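Local coordinates for phosphocarrier protein HPr (PDB 1PCH), which carries phosphoryl groups on an active-site histidine as the general, non-sugar-specific component of the phosphoenolpyruvate-dependent sugar phosphotransferase system, at residues A[18-23]-A[77-82]. Residues are numbered along the deposited sequence; the frame is centred on the assembly and turned at random.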
loop_
_atom_site.group_PDB
_atom_site.type_symbol
_atom_site.label_atom_id
_atom_site.label_comp_id
_atom_site.label_asym_id
_atom_site.label_seq_id
_atom_site.Cartn_x
_atom_site.Cartn_y
_atom_site.Cartn_z
ATOM N N ALA A 18 -1.724 -4.885 6.078
ATOM C CA ALA A 18 -2.842 -4.240 5.471
ATOM C C ALA A 18 -3.529 -3.295 6.478
ATOM O O ALA A 18 -3.939 -2.217 6.103
ATOM C CB ALA A 18 -3.866 -5.249 4.955
ATOM N N SER A 19 -3.663 -3.777 7.706
ATOM C CA SER A 19 -4.372 -2.992 8.721
ATOM C C SER A 19 -3.625 -1.706 9.013
ATOM O O SER A 19 -4.266 -0.660 9.133
ATOM C CB SER A 19 -4.583 -3.802 9.987
ATOM O OG SER A 19 -3.429 -3.965 10.741
ATOM N N VAL A 20 -2.314 -1.803 9.172
ATOM C CA VAL A 20 -1.436 -0.689 9.427
ATOM C C VAL A 20 -1.426 0.310 8.288
ATOM O O VAL A 20 -1.478 1.517 8.413
ATOM C CB VAL A 20 -0.006 -1.109 9.792
ATOM C CG1 VAL A 20 0.843 0.118 10.023
ATOM C CG2 VAL A 20 -0.040 -1.994 11.028
ATOM N N LEU A 21 -1.386 -0.244 7.061
ATOM C CA LEU A 21 -1.440 0.617 5.887
ATOM C C LEU A 21 -2.783 1.316 5.754
ATOM O O LEU A 21 -2.779 2.500 5.464
ATOM C CB LEU A 21 -1.173 -0.183 4.624
ATOM C CG LEU A 21 0.336 -0.590 4.509
ATOM C CD1 LEU A 21 0.321 -1.737 3.441
ATOM C CD2 LEU A 21 1.109 0.606 3.958
ATOM N N ALA A 22 -3.874 0.601 5.944
ATOM C CA ALA A 22 -5.211 1.214 5.820
ATOM C C ALA A 22 -5.350 2.356 6.804
ATOM O O ALA A 22 -5.883 3.412 6.476
ATOM C CB ALA A 22 -6.257 0.154 6.053
ATOM N N LYS A 23 -4.823 2.140 8.016
ATOM C CA LYS A 23 -4.891 3.169 9.056
ATOM C C LYS A 23 -4.126 4.408 8.617
ATOM O O LYS A 23 -4.502 5.558 8.776
ATOM C CB LYS A 23 -4.224 2.606 10.339
ATOM C CG LYS A 23 -3.903 3.739 11.338
ATOM C CD LYS A 23 -3.322 3.190 12.612
ATOM C CE LYS A 23 -3.110 4.239 13.685
ATOM N NZ LYS A 23 -2.121 3.779 14.715
ATOM N N LYS A 77 5.204 4.605 1.929
ATOM C CA LYS A 77 6.451 3.888 1.654
ATOM C C LYS A 77 7.131 3.540 2.955
ATOM O O LYS A 77 7.517 2.402 3.248
ATOM C CB LYS A 77 7.309 4.748 0.719
ATOM C CG LYS A 77 8.645 4.175 0.343
ATOM C CD LYS A 77 9.483 5.222 -0.422
ATOM C CE LYS A 77 10.971 4.959 -0.134
ATOM N NZ LYS A 77 11.818 5.901 -0.954
ATOM N N GLN A 78 7.243 4.541 3.842
ATOM C CA GLN A 78 7.916 4.237 5.128
ATOM C C GLN A 78 7.204 3.161 5.899
ATOM O O GLN A 78 7.809 2.297 6.530
ATOM C CB GLN A 78 8.003 5.507 5.987
ATOM C CG GLN A 78 8.760 5.208 7.305
ATOM C CD GLN A 78 10.202 4.819 6.994
ATOM O OE1 GLN A 78 10.829 5.465 6.149
ATOM N NE2 GLN A 78 10.657 3.719 7.600
ATOM N N THR A 79 5.864 3.234 5.887
ATOM C CA THR A 79 5.064 2.238 6.561
ATOM C C THR A 79 5.345 0.829 6.037
ATOM O O THR A 79 5.445 -0.114 6.826
ATOM C CB THR A 79 3.553 2.530 6.486
ATOM O OG1 THR A 79 3.346 3.775 7.196
ATOM C CG2 THR A 79 2.779 1.469 7.298
ATOM N N MET A 80 5.464 0.708 4.720
ATOM C CA MET A 80 5.742 -0.610 4.145
ATOM C C MET A 80 7.108 -1.140 4.569
ATOM O O MET A 80 7.279 -2.319 4.793
ATOM C CB MET A 80 5.679 -0.560 2.614
ATOM C CG MET A 80 4.215 -0.340 2.203
ATOM S SD MET A 80 4.051 -0.364 0.409
ATOM C CE MET A 80 2.239 -0.345 0.302
ATOM N N ILE A 81 8.045 -0.200 4.650
ATOM C CA ILE A 81 9.393 -0.570 5.045
ATOM C C ILE A 81 9.372 -1.001 6.506
ATOM O O ILE A 81 9.918 -2.023 6.892
ATOM C CB ILE A 81 10.355 0.611 4.855
ATOM C CG1 ILE A 81 10.727 0.802 3.391
ATOM C CG2 ILE A 81 11.599 0.427 5.730
ATOM C CD1 ILE A 81 11.093 2.161 2.949
ATOM N N ASP A 82 8.699 -0.153 7.290
ATOM C CA ASP A 82 8.626 -0.422 8.722
ATOM C C ASP A 82 7.944 -1.748 8.999
ATOM O O ASP A 82 8.179 -2.394 10.002
ATOM C CB ASP A 82 7.841 0.691 9.424
ATOM C CG ASP A 82 8.644 1.952 9.649
ATOM O OD1 ASP A 82 9.829 1.995 9.292
ATOM O OD2 ASP A 82 8.002 2.972 10.044
#
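Thr-79 meets Val-20 and Leu-21 through its methyl group, where helices 15-25 and 69-82 pack antiparallel on one face of the four-stranded sheet of the HPr fold. The short segments run at 159° to each other, with axes 10.0 Å apart. Followed outward, Thr-79 touches first with CB, 4.0 Å from Leu-21 CD2. Thr-79 CG2 then reaches across to Val-20 CG1 at 3.6 Å and flanks Leu-21 CD2 at 3.8 Å. A chi1 of -64° puts OG1 beside the backbone N and CG2 anti to it; the same rotation that takes OG1 to its hydrogen bond with Ala-75 O, one turn back, turns CG2 to helix 15-25. The two methyls of Leu-21 meet Met-80 at different points, the side chains crossing at about a right angle: Leu-21 CD2 lies 3.7 Å from Met-80 CG, and Leu-21 CD1 is 3.9 Å from Met-80 CE. Extended beyond CG, Met-80 also packs on Phe-3, Ile-60 and Ile-62 of the sheet, while Leu-21 touches Leu-85 in the C-terminal tail. Every atom meeting across the interface is carbon, and the threonine hydroxyl is bonded within its own helix; the pairing therefore rests on van der Waals and hydrophobic contact, continuous with the core beneath the two helices.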